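Local coordinates for protein xylooligosaccharide oxidase (Myceliophthora thermophila, PDB 5L6G) that catalyses the selective C1 oxidation of xylooligosaccharides and other sugars to lactones, using a bicovalently bound FAD and reducing oxygen to hydrogen peroxide, at residues A[215-219]-A[486-492]; A[73-78]-A[189-195]. All coordinates share one frame; numbering follows the deposited sequence.

Interaction 1: A[215-219]-A[486-492]; sequences SNFGI and FYYPQAV. With FAD (flavin-adenine dinucleotide), chain D.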
ATOM      1  N   SER A 215      10.504  -2.825  -4.124  1.00 12.02           N
ATOM      2  CA  SER A 215      10.437  -4.230  -4.520  1.00 11.53           C
ATOM      3  C   SER A 215      11.396  -4.576  -5.647  1.00 11.64           C
ATOM      4  O   SER A 215      11.633  -5.744  -5.916  1.00 11.68           O
ATOM      5  CB  SER A 215       9.012  -4.603  -4.960  1.00 11.25           C
ATOM      6  OG  SER A 215       8.496  -3.675  -5.902  1.00 10.87           O
ATOM      7  N   ASN A 216      11.943  -3.564  -6.309  1.00 11.67           N
ATOM      8  CA  ASN A 216      12.737  -3.783  -7.506  1.00 11.83           C
ATOM      9  C   ASN A 216      14.242  -3.796  -7.288  1.00 12.22           C
ATOM     10  O   ASN A 216      14.975  -4.133  -8.213  1.00 12.39           O
ATOM     11  CB  ASN A 216      12.417  -2.690  -8.524  1.00 12.00           C
ATOM     12  CG  ASN A 216      11.006  -2.787  -9.043  1.00 11.76           C
ATOM     13  OD1 ASN A 216      10.707  -3.674  -9.829  1.00 11.97           O
ATOM     14  ND2 ASN A 216      10.128  -1.891  -8.589  1.00 11.46           N
ATOM     15  N   PHE A 217      14.703  -3.407  -6.103  1.00 12.19           N
ATOM     16  CA  PHE A 217      16.124  -3.114  -5.920  1.00 12.81           C
ATOM     17  C   PHE A 217      16.920  -3.969  -4.955  1.00 13.23           C
ATOM     18  O   PHE A 217      18.133  -3.836  -4.904  1.00 13.89           O
ATOM     19  CB  PHE A 217      16.289  -1.637  -5.582  1.00 12.91           C
ATOM     20  CG  PHE A 217      15.694  -0.756  -6.618  1.00 12.82           C
ATOM     21  CD1 PHE A 217      16.369  -0.514  -7.792  1.00 13.14           C
ATOM     22  CD2 PHE A 217      14.415  -0.253  -6.468  1.00 12.47           C
ATOM     23  CE1 PHE A 217      15.810   0.265  -8.785  1.00 13.13           C
ATOM     24  CE2 PHE A 217      13.855   0.528  -7.456  1.00 12.41           C
ATOM     25  CZ  PHE A 217      14.557   0.802  -8.606  1.00 12.80           C
ATOM     26  N   GLY A 218      16.260  -4.867  -4.229  1.00 13.27           N
ATOM     27  CA  GLY A 218      16.940  -5.701  -3.251  1.00 13.63           C
ATOM     28  C   GLY A 218      15.926  -6.148  -2.229  1.00 13.52           C
ATOM     29  O   GLY A 218      14.749  -5.852  -2.360  1.00 14.26           O
ATOM     30  N   ILE A 219      16.362  -6.907  -1.242  1.00 13.17           N
ATOM     31  CA  ILE A 219      15.489  -7.271  -0.146  1.00 12.75           C
ATOM     32  C   ILE A 219      15.912  -6.427   1.030  1.00 12.72           C
ATOM     33  O   ILE A 219      17.047  -6.511   1.481  1.00 13.13           O
ATOM     34  CB  ILE A 219      15.604  -8.771   0.179  1.00 12.67           C
ATOM     35  CG1 ILE A 219      15.177  -9.593  -1.042  1.00 12.44           C
ATOM     36  CG2 ILE A 219      14.748  -9.114   1.385  1.00 12.54           C
ATOM     37  CD1 ILE A 219      15.144 -11.080  -0.794  1.00 12.62           C
ATOM     38  N   PHE A 486      15.299  -9.993  -9.059  1.00 13.44           N
ATOM     39  CA  PHE A 486      14.059  -9.728  -8.324  1.00 13.03           C
ATOM     40  C   PHE A 486      12.847  -9.503  -9.225  1.00 13.02           C
ATOM     41  O   PHE A 486      11.901  -8.831  -8.840  1.00 12.76           O
ATOM     42  CB  PHE A 486      14.272  -8.539  -7.389  1.00 13.09           C
ATOM     43  CG  PHE A 486      15.386  -8.756  -6.405  1.00 13.23           C
ATOM     44  CD1 PHE A 486      15.325  -9.811  -5.500  1.00 13.64           C
ATOM     45  CD2 PHE A 486      16.482  -7.921  -6.377  1.00 13.62           C
ATOM     46  CE1 PHE A 486      16.343 -10.024  -4.571  1.00 13.70           C
ATOM     47  CE2 PHE A 486      17.504  -8.128  -5.464  1.00 14.04           C
ATOM     48  CZ  PHE A 486      17.435  -9.177  -4.559  1.00 14.20           C
ATOM     49  N   TYR A 487      12.871 -10.132 -10.391  1.00 13.33           N
ATOM     50  CA  TYR A 487      11.849  -9.974 -11.401  1.00 13.50           C
ATOM     51  C   TYR A 487      10.488 -10.376 -10.881  1.00 12.81           C
ATOM     52  O   TYR A 487      10.350 -11.346 -10.154  1.00 12.26           O
ATOM     53  CB  TYR A 487      12.193 -10.834 -12.638  1.00 14.43           C
ATOM     54  CG  TYR A 487      11.060 -10.877 -13.624  1.00 14.97           C
ATOM     55  CD1 TYR A 487      10.880  -9.848 -14.527  1.00 15.14           C
ATOM     56  CD2 TYR A 487      10.108 -11.901 -13.588  1.00 15.19           C
ATOM     57  CE1 TYR A 487       9.828  -9.855 -15.415  1.00 15.61           C
ATOM     58  CE2 TYR A 487       9.049 -11.919 -14.477  1.00 15.40           C
ATOM     59  CZ  TYR A 487       8.901 -10.879 -15.377  1.00 15.77           C
ATOM     60  OH  TYR A 487       7.848 -10.852 -16.267  1.00 16.09           O
ATOM     61  N   TYR A 488       9.487  -9.593 -11.258  1.00 12.56           N
ATOM     62  CA  TYR A 488       8.110 -10.017 -11.233  1.00 12.39           C
ATOM     63  C   TYR A 488       7.454  -9.324 -12.420  1.00 12.43           C
ATOM     64  O   TYR A 488       8.072  -8.452 -13.013  1.00 12.51           O
ATOM     65  CB  TYR A 488       7.422  -9.728  -9.909  1.00 12.12           C
ATOM     66  CG  TYR A 488       7.394  -8.292  -9.457  1.00 11.86           C
ATOM     67  CD1 TYR A 488       8.466  -7.738  -8.766  1.00 12.01           C
ATOM     68  CD2 TYR A 488       6.279  -7.521  -9.652  1.00 11.71           C
ATOM     69  CE1 TYR A 488       8.424  -6.426  -8.288  1.00 11.88           C
ATOM     70  CE2 TYR A 488       6.230  -6.211  -9.192  1.00 11.70           C
ATOM     71  CZ  TYR A 488       7.307  -5.668  -8.518  1.00 11.54           C
ATOM     72  OH  TYR A 488       7.207  -4.367  -8.043  1.00 11.82           O
ATOM     73  N   PRO A 489       6.238  -9.738 -12.795  1.00 12.76           N
ATOM     74  CA  PRO A 489       5.700  -9.298 -14.097  1.00 12.89           C
ATOM     75  C   PRO A 489       5.448  -7.799 -14.259  1.00 12.78           C
ATOM     76  O   PRO A 489       5.301  -7.333 -15.378  1.00 12.99           O
ATOM     77  CB  PRO A 489       4.406 -10.099 -14.210  1.00 13.18           C
ATOM     78  CG  PRO A 489       4.738 -11.375 -13.483  1.00 13.35           C
ATOM     79  CD  PRO A 489       5.472 -10.886 -12.270  1.00 12.88           C
ATOM     80  N   GLN A 490       5.413  -7.053 -13.153  1.00 12.22           N
ATOM     81  CA  GLN A 490       5.362  -5.598 -13.231  1.00 12.06           C
ATOM     82  C   GLN A 490       6.579  -4.914 -12.634  1.00 12.01           C
ATOM     83  O   GLN A 490       6.504  -3.752 -12.222  1.00 12.51           O
ATOM     84  CB  GLN A 490       4.070  -5.083 -12.605  1.00 11.56           C
ATOM     85  CG  GLN A 490       2.841  -5.595 -13.347  1.00 11.57           C
ATOM     86  CD  GLN A 490       1.544  -5.073 -12.779  1.00 11.30           C
ATOM     87  OE1 GLN A 490       1.477  -4.674 -11.618  1.00 11.11           O
ATOM     88  NE2 GLN A 490       0.494  -5.096 -13.585  1.00 11.58           N
ATOM     89  N   ALA A 491       7.713  -5.613 -12.623  1.00 12.46           N
ATOM     90  CA  ALA A 491       8.962  -5.020 -12.169  1.00 12.41           C
ATOM     91  C   ALA A 491       9.464  -3.971 -13.155  1.00 12.76           C
ATOM     92  O   ALA A 491       9.275  -4.067 -14.383  1.00 12.32           O
ATOM     93  CB  ALA A 491      10.040  -6.060 -11.944  1.00 12.74           C
ATOM     94  N   VAL A 492      10.142  -2.980 -12.586  1.00 13.17           N
ATOM     95  CA  VAL A 492      10.870  -1.999 -13.364  1.00 13.89           C
ATOM     96  C   VAL A 492      11.894  -2.710 -14.247  1.00 14.91           C
ATOM     97  O   VAL A 492      12.635  -3.557 -13.766  1.00 15.19           O
ATOM     98  CB  VAL A 492      11.591  -1.008 -12.451  1.00 13.76           C
ATOM     99  CG1 VAL A 492      12.517  -0.120 -13.252  1.00 14.15           C
ATOM    100  CG2 VAL A 492      10.548  -0.164 -11.694  1.00 13.45           C
TER
HETATM  101  PA  FAD D 501       3.925  -8.711  -0.022  1.00  9.98           P
HETATM  102  O1A FAD D 501       4.712  -9.550   0.957  1.00  9.87           O
HETATM  103  O2A FAD D 501       2.988  -9.442  -0.929  1.00  8.78           O
HETATM  104  O5B FAD D 501       4.887  -7.734  -0.793  1.00 10.20           O
HETATM  105  C5B FAD D 501       4.441  -6.783  -1.765  1.00  9.94           C
HETATM  106  C4B FAD D 501       5.590  -6.398  -2.668  1.00  9.91           C
HETATM  107  O4B FAD D 501       6.637  -5.822  -1.883  1.00  9.88           O
HETATM  108  C3B FAD D 501       6.201  -7.592  -3.385  1.00  9.73           C
HETATM  109  O3B FAD D 501       6.712  -7.175  -4.633  1.00 10.14           O
HETATM  110  C2B FAD D 501       7.348  -7.983  -2.489  1.00 10.08           C
HETATM  111  O2B FAD D 501       8.354  -8.743  -3.147  1.00  9.78           O
HETATM  112  C1B FAD D 501       7.814  -6.630  -2.002  1.00  9.71           C
HETATM  113  N9A FAD D 501       8.482  -6.753  -0.704  1.00  9.44           N
HETATM  114  C8A FAD D 501       8.013  -7.280   0.423  1.00  9.69           C
HETATM  115  N7A FAD D 501       8.945  -7.225   1.404  1.00  9.57           N
HETATM  116  C5A FAD D 501      10.007  -6.633   0.858  1.00  9.58           C
HETATM  117  C6A FAD D 501      11.347  -6.293   1.331  1.00  9.84           C
HETATM  118  N6A FAD D 501      11.633  -6.576   2.616  1.00 10.53           N
HETATM  119  N1A FAD D 501      12.195  -5.726   0.448  1.00  9.97           N
HETATM  120  C2A FAD D 501      11.869  -5.444  -0.816  1.00  9.65           C
HETATM  121  N3A FAD D 501      10.634  -5.735  -1.322  1.00 10.02           N
HETATM  122  C4A FAD D 501       9.704  -6.322  -0.520  1.00  9.59           C
HETATM  123  N1  FAD D 501      -2.387  -0.171   1.320  1.00 12.22           N
HETATM  124  C2  FAD D 501      -2.467   1.146   1.691  1.00 12.68           C
HETATM  125  O2  FAD D 501      -1.724   1.989   1.116  1.00 12.95           O
HETATM  126  N3  FAD D 501      -3.301   1.539   2.685  1.00 12.61           N
HETATM  127  C4  FAD D 501      -4.087   0.671   3.366  1.00 13.12           C
HETATM  128  O4  FAD D 501      -4.870   1.022   4.293  1.00 13.36           O
HETATM  129  C4X FAD D 501      -4.062  -0.766   3.017  1.00 13.12           C
HETATM  130  N5  FAD D 501      -4.821  -1.710   3.646  1.00 13.90           N
HETATM  131  C5X FAD D 501      -4.764  -3.058   3.329  1.00 14.20           C
HETATM  132  C6  FAD D 501      -5.527  -4.023   3.999  1.00 14.73           C
HETATM  133  C7  FAD D 501      -5.440  -5.373   3.621  1.00 14.05           C
HETATM  134  C7M FAD D 501      -6.295  -6.377   4.355  1.00 14.98           C
HETATM  135  C8  FAD D 501      -4.499  -5.815   2.534  1.00 12.58           C
HETATM  136  C8M FAD D 501      -4.331  -7.283   2.155  1.00 12.15           C
HETATM  137  C9  FAD D 501      -3.744  -4.839   1.894  1.00 12.50           C
HETATM  138  C9A FAD D 501      -3.847  -3.478   2.231  1.00 12.43           C
HETATM  139  N10 FAD D 501      -3.096  -2.471   1.569  1.00 12.32           N
HETATM  140  C10 FAD D 501      -3.156  -1.120   1.917  1.00 12.53           C
HETATM  141  C1' FAD D 501      -2.180  -2.786   0.479  1.00 11.38           C
HETATM  142  C2' FAD D 501      -0.782  -3.021   0.955  1.00 10.51           C
HETATM  143  O2' FAD D 501      -0.200  -1.739   1.211  1.00 10.41           O
HETATM  144  C3' FAD D 501      -0.045  -3.671  -0.202  1.00 10.29           C
HETATM  145  O3' FAD D 501      -0.687  -4.886  -0.605  1.00  9.90           O
HETATM  146  C4' FAD D 501       1.391  -3.963   0.242  1.00 10.07           C
HETATM  147  O4' FAD D 501       2.253  -3.885  -0.902  1.00 10.84           O
HETATM  148  C5' FAD D 501       1.448  -5.314   0.909  1.00 10.24           C
HETATM  149  O5' FAD D 501       2.669  -5.434   1.642  1.00 10.12           O
HETATM  150  P   FAD D 501       3.081  -6.879   2.125  1.00  9.81           P
HETATM  151  O1P FAD D 501       4.465  -6.877   2.696  1.00  9.44           O
HETATM  152  O2P FAD D 501       1.996  -7.459   2.974  1.00  9.63           O
HETATM  153  O3P FAD D 501       2.944  -7.709   0.762  1.00  9.76           O
HETATM  154  O   HOH W   1      10.503  -8.571  -5.711  1.00 16.55           O
HETATM  155  O   HOH W   2       7.306  -2.327  -9.914  1.00 11.58           O
HETATM  156  O   HOH W   3      12.251  -6.305  -9.652  1.00 15.96           O

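Interaction 2: A[73-78]-A[189-195]; sequences IQAAVL and VLANGSL. With NAG (2-acetamido-2-deoxy-beta-D-glucopyranose), chain C.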
ATOM      1  N   ILE A  73      19.054 -14.178   4.505  1.00 15.31           N
ATOM      2  CA  ILE A  73      18.557 -13.456   3.326  1.00 15.05           C
ATOM      3  C   ILE A  73      19.644 -13.378   2.259  1.00 15.28           C
ATOM      4  O   ILE A  73      19.391 -13.645   1.075  1.00 15.12           O
ATOM      5  CB  ILE A  73      18.033 -12.040   3.654  1.00 14.86           C
ATOM      6  CG1 ILE A  73      16.863 -12.132   4.633  1.00 14.89           C
ATOM      7  CG2 ILE A  73      17.598 -11.335   2.377  1.00 14.60           C
ATOM      8  CD1 ILE A  73      16.424 -10.801   5.218  1.00 14.81           C
ATOM      9  N   GLN A  74      20.861 -13.041   2.671  1.00 15.70           N
ATOM     10  CA  GLN A  74      21.964 -12.933   1.714  1.00 16.21           C
ATOM     11  C   GLN A  74      22.206 -14.248   1.036  1.00 15.92           C
ATOM     12  O   GLN A  74      22.393 -14.292  -0.182  1.00 15.74           O
ATOM     13  CB  GLN A  74      23.247 -12.554   2.398  1.00 17.25           C
ATOM     14  CG  GLN A  74      23.259 -11.156   2.908  1.00 18.00           C
ATOM     15  CD  GLN A  74      24.512 -10.912   3.696  1.00 19.31           C
ATOM     16  OE1 GLN A  74      24.512 -11.054   4.929  1.00 20.68           O
ATOM     17  NE2 GLN A  74      25.614 -10.603   2.993  1.00 19.65           N
ATOM     18  N   ALA A  75      22.234 -15.304   1.847  1.00 15.82           N
ATOM     19  CA  ALA A  75      22.527 -16.630   1.352  1.00 16.09           C
ATOM     20  C   ALA A  75      21.453 -17.107   0.376  1.00 15.70           C
ATOM     21  O   ALA A  75      21.778 -17.744  -0.637  1.00 15.98           O
ATOM     22  CB  ALA A  75      22.675 -17.612   2.499  1.00 16.37           C
ATOM     23  N   ALA A  76      20.191 -16.835   0.704  1.00 15.25           N
ATOM     24  CA  ALA A  76      19.070 -17.189  -0.168  1.00 15.07           C
ATOM     25  C   ALA A  76      19.186 -16.466  -1.497  1.00 14.89           C
ATOM     26  O   ALA A  76      19.062 -17.080  -2.563  1.00 14.66           O
ATOM     27  CB  ALA A  76      17.733 -16.866   0.482  1.00 14.74           C
ATOM     28  N   VAL A  77      19.447 -15.169  -1.439  1.00 14.83           N
ATOM     29  CA  VAL A  77      19.600 -14.383  -2.659  1.00 14.95           C
ATOM     30  C   VAL A  77      20.719 -14.945  -3.542  1.00 15.74           C
ATOM     31  O   VAL A  77      20.539 -15.135  -4.758  1.00 15.49           O
ATOM     32  CB  VAL A  77      19.878 -12.919  -2.336  1.00 14.96           C
ATOM     33  CG1 VAL A  77      20.386 -12.166  -3.568  1.00 15.18           C
ATOM     34  CG2 VAL A  77      18.611 -12.269  -1.795  1.00 14.42           C
ATOM     35  N   LEU A  78      21.865 -15.237  -2.930  1.00 16.27           N
ATOM     36  CA  LEU A  78      22.988 -15.756  -3.678  1.00 17.21           C
ATOM     37  C   LEU A  78      22.661 -17.087  -4.337  1.00 17.18           C
ATOM     38  O   LEU A  78      23.112 -17.356  -5.466  1.00 17.45           O
ATOM     39  CB  LEU A  78      24.182 -15.933  -2.764  1.00 18.39           C
ATOM     40  CG  LEU A  78      24.860 -14.626  -2.399  1.00 19.32           C
ATOM     41  CD1 LEU A  78      25.667 -14.788  -1.109  1.00 20.48           C
ATOM     42  CD2 LEU A  78      25.768 -14.187  -3.549  1.00 20.30           C
ATOM     43  N   VAL A 189      19.815  -6.170   1.115  1.00 12.76           N
ATOM     44  CA  VAL A 189      20.572  -7.237   0.461  1.00 13.42           C
ATOM     45  C   VAL A 189      20.374  -7.074  -1.036  1.00 13.48           C
ATOM     46  O   VAL A 189      19.251  -7.191  -1.534  1.00 13.38           O
ATOM     47  CB  VAL A 189      20.056  -8.626   0.879  1.00 13.27           C
ATOM     48  CG1 VAL A 189      20.836  -9.741   0.183  1.00 13.64           C
ATOM     49  CG2 VAL A 189      20.160  -8.758   2.393  1.00 13.48           C
ATOM     50  N   LEU A 190      21.452  -6.799  -1.746  1.00 14.29           N
ATOM     51  CA  LEU A 190      21.395  -6.627  -3.196  1.00 14.80           C
ATOM     52  C   LEU A 190      21.410  -7.963  -3.934  1.00 15.32           C
ATOM     53  O   LEU A 190      21.662  -9.004  -3.343  1.00 15.03           O
ATOM     54  CB  LEU A 190      22.565  -5.760  -3.659  1.00 15.60           C
ATOM     55  CG  LEU A 190      22.668  -4.388  -3.002  1.00 15.78           C
ATOM     56  CD1 LEU A 190      23.892  -3.644  -3.533  1.00 16.56           C
ATOM     57  CD2 LEU A 190      21.431  -3.569  -3.237  1.00 15.63           C
ATOM     58  N   ALA A 191      21.163  -7.901  -5.245  1.00 15.72           N
ATOM     59  CA  ALA A 191      21.027  -9.078  -6.074  1.00 16.47           C
ATOM     60  C   ALA A 191      22.240  -9.989  -6.025  1.00 17.54           C
ATOM     61  O   ALA A 191      22.092 -11.195  -6.174  1.00 17.73           O
ATOM     62  CB  ALA A 191      20.730  -8.675  -7.519  1.00 16.76           C
ATOM     63  N   ASN A 192      23.426  -9.420  -5.822  1.00 18.41           N
ATOM     64  CA  ASN A 192      24.653 -10.215  -5.704  1.00 19.79           C
ATOM     65  C   ASN A 192      25.063 -10.537  -4.263  1.00 19.58           C
ATOM     66  O   ASN A 192      26.212 -10.894  -4.005  1.00 19.98           O
ATOM     67  CB  ASN A 192      25.812  -9.514  -6.417  1.00 21.30           C
ATOM     68  CG  ASN A 192      26.131  -8.147  -5.832  1.00 22.85           C
ATOM     69  OD1 ASN A 192      25.642  -7.751  -4.757  1.00 21.30           O
ATOM     70  ND2 ASN A 192      26.969  -7.403  -6.557  1.00 25.45           N
ATOM     71  N   GLY A 193      24.130 -10.431  -3.327  1.00 18.56           N
ATOM     72  CA  GLY A 193      24.420 -10.744  -1.938  1.00 18.79           C
ATOM     73  C   GLY A 193      25.092  -9.650  -1.126  1.00 18.60           C
ATOM     74  O   GLY A 193      25.221  -9.798   0.089  1.00 19.16           O
ATOM     75  N   SER A 194      25.510  -8.555  -1.759  1.00 18.10           N
ATOM     76  CA  SER A 194      26.089  -7.423  -1.018  1.00 18.12           C
ATOM     77  C   SER A 194      25.086  -6.791  -0.071  1.00 17.59           C
ATOM     78  O   SER A 194      23.874  -6.748  -0.354  1.00 16.38           O
ATOM     79  CB  SER A 194      26.613  -6.330  -1.964  1.00 18.43           C
ATOM     80  OG  SER A 194      27.792  -6.731  -2.633  1.00 18.94           O
ATOM     81  N   LEU A 195      25.600  -6.280   1.050  1.00 17.70           N
ATOM     82  CA  LEU A 195      24.808  -5.519   1.999  1.00 17.66           C
ATOM     83  C   LEU A 195      25.085  -4.053   1.849  1.00 17.73           C
ATOM     84  O   LEU A 195      26.234  -3.636   1.667  1.00 18.18           O
ATOM     85  CB  LEU A 195      25.169  -5.882   3.423  1.00 18.38           C
ATOM     86  CG  LEU A 195      25.043  -7.359   3.723  1.00 18.78           C
ATOM     87  CD1 LEU A 195      25.534  -7.664   5.122  1.00 19.43           C
ATOM     88  CD2 LEU A 195      23.588  -7.772   3.518  1.00 18.63           C
TER
HETATM   89  C1  NAG C   1      27.364  -6.087  -6.123  1.00 20.48           C
HETATM   90  C2  NAG C   1      28.788  -5.913  -6.656  1.00 23.04           C
HETATM   91  C3  NAG C   1      29.349  -4.536  -6.379  1.00 24.25           C
HETATM   92  C4  NAG C   1      28.338  -3.488  -6.793  1.00 24.83           C
HETATM   93  C5  NAG C   1      26.936  -3.789  -6.262  1.00 24.87           C
HETATM   94  C6  NAG C   1      25.926  -2.796  -6.838  1.00 25.42           C
HETATM   95  C7  NAG C   1      30.214  -7.848  -6.906  1.00 24.56           C
HETATM   96  C8  NAG C   1      31.195  -8.816  -6.298  1.00 25.69           C
HETATM   97  N2  NAG C   1      29.718  -6.890  -6.130  1.00 22.34           N
HETATM   98  O3  NAG C   1      30.594  -4.366  -7.041  1.00 24.01           O
HETATM   99  O4  NAG C   1      28.774  -2.273  -6.230  1.00 28.57           O
HETATM  100  O5  NAG C   1      26.547  -5.085  -6.666  1.00 22.12           O
HETATM  101  O6  NAG C   1      25.692  -3.129  -8.190  1.00 26.67           O
HETATM  102  O7  NAG C   1      29.887  -7.961  -8.088  1.00 25.62           O

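Interaction 1: A[215-219]-A[486-492]
Phe486 lays its ring over the backbone of Gly218, with the carbonyl carbon above one face near the rim and CE2 only 3.3 Å from Gly218 CA. Glycine suits the site because its extended backbone, phi 156°, would press any CB against the preceding carbonyl. Ile219 adds an apolar wall, CG1 reaching 3.7 Å from Phe486 CE1. Tyr488 is sandwiched: Ala491 N lies over one ring face, FAD O3B over the other, both towards the rim. With CG held between backbone N and carbonyl carbon (chi1 58°), its phenol extends to Ser215, where OH and OG share a 2.6 Å hydrogen bond; Ser215 OG also bonds His166. Asn216 ties down the far end, OD1 accepting from Val492 N at 2.9 Å, the N-H (148°) coming from well above the carbonyl plane. One water joins Asn216 OD1 to Phe486 O, and another links Asn216 ND2, Tyr488 OH and Gln490 O, so these buried polar groups are served. The contact thus fastens the berberine-like C-terminal loop to the FAD-binding domain beside the adenosine, between helices 204-213, 458-466 and 470-480 and the start of strand 219-229.

Interaction 2: A[73-78]-A[189-195]
The side-chain amide of Gln74 carries Leu195 on one face, where CD2 stands 3.3 Å from Gln74 CD and the leucine CG also overlies the group. At its edge, Gly193 O lies nearly in the amide plane and accepts from Gln74 NE2 at 3.0 Å, an almost straight bond (N-H...O 164°) that arrives along the C=O axis. Glutamine fits because its extended chain spans the gap from helix to turn and still ends in a donor. Cut back to the methyl of an alanine, the side chain of Gln74 would probably leave Gly193 O without this donor and Leu195 without the flat surface it rests on. The second amide, Asn192, has ND2 joined covalently to C1 of the N-acetylglucosamine, while OD1 accepts from Ser194 N at 3.1 Å, closing an Asx turn, a bond that would limit rotation of the sugar-bearing amide. Residues 190-193 form a type I turn, and Leu190 N bonds Ser194 O, making the type I plus G1 bulge hairpin between strands 183-189 and 195-199. Gly193 is the bulge residue: at phi 82° a side chain would strike the preceding carbonyl and also Leu78 CG. Beneath the turn, Val189 faces helix 70-83, its CG2 3.6 Å from Ile73 CG2 and its CG1 3.9 Å from Val77 CG2. Val77 turns CG1 anti to its own N (chi1 166°), which sets that methyl against the carbonyl oxygens of Leu190 and Ala191. At the more exposed end, Leu78 CD2 comes within 3.4 Å of Asn192 O.

The two contacts adjoin, their centres about 14 Å apart. Strand pairing joins them directly: Ile219 O lies 2.8 Å from Val189 N, a probable hydrogen bond, while Ile219 CG2 packs 3.7 Å from Ile73 CG2. The aromatic ring of interaction 1 also reaches the hairpin turn of interaction 2, Phe486 CE2 being 3.7 Å from Ala191 N. Gly218 and Ile219 lie between the adenine, which Gly218 O approaches to 3.3 Å at FAD C2A, and the glycosylated hairpin. Interaction 2 stands further out, the side chain of Ile73 about 7 Å from FAD at nearest atoms. Both are remote from the sugar-oxidising end: Tyr488 OH is 17.0 Å from FAD N5, at the reactive end of the flavin.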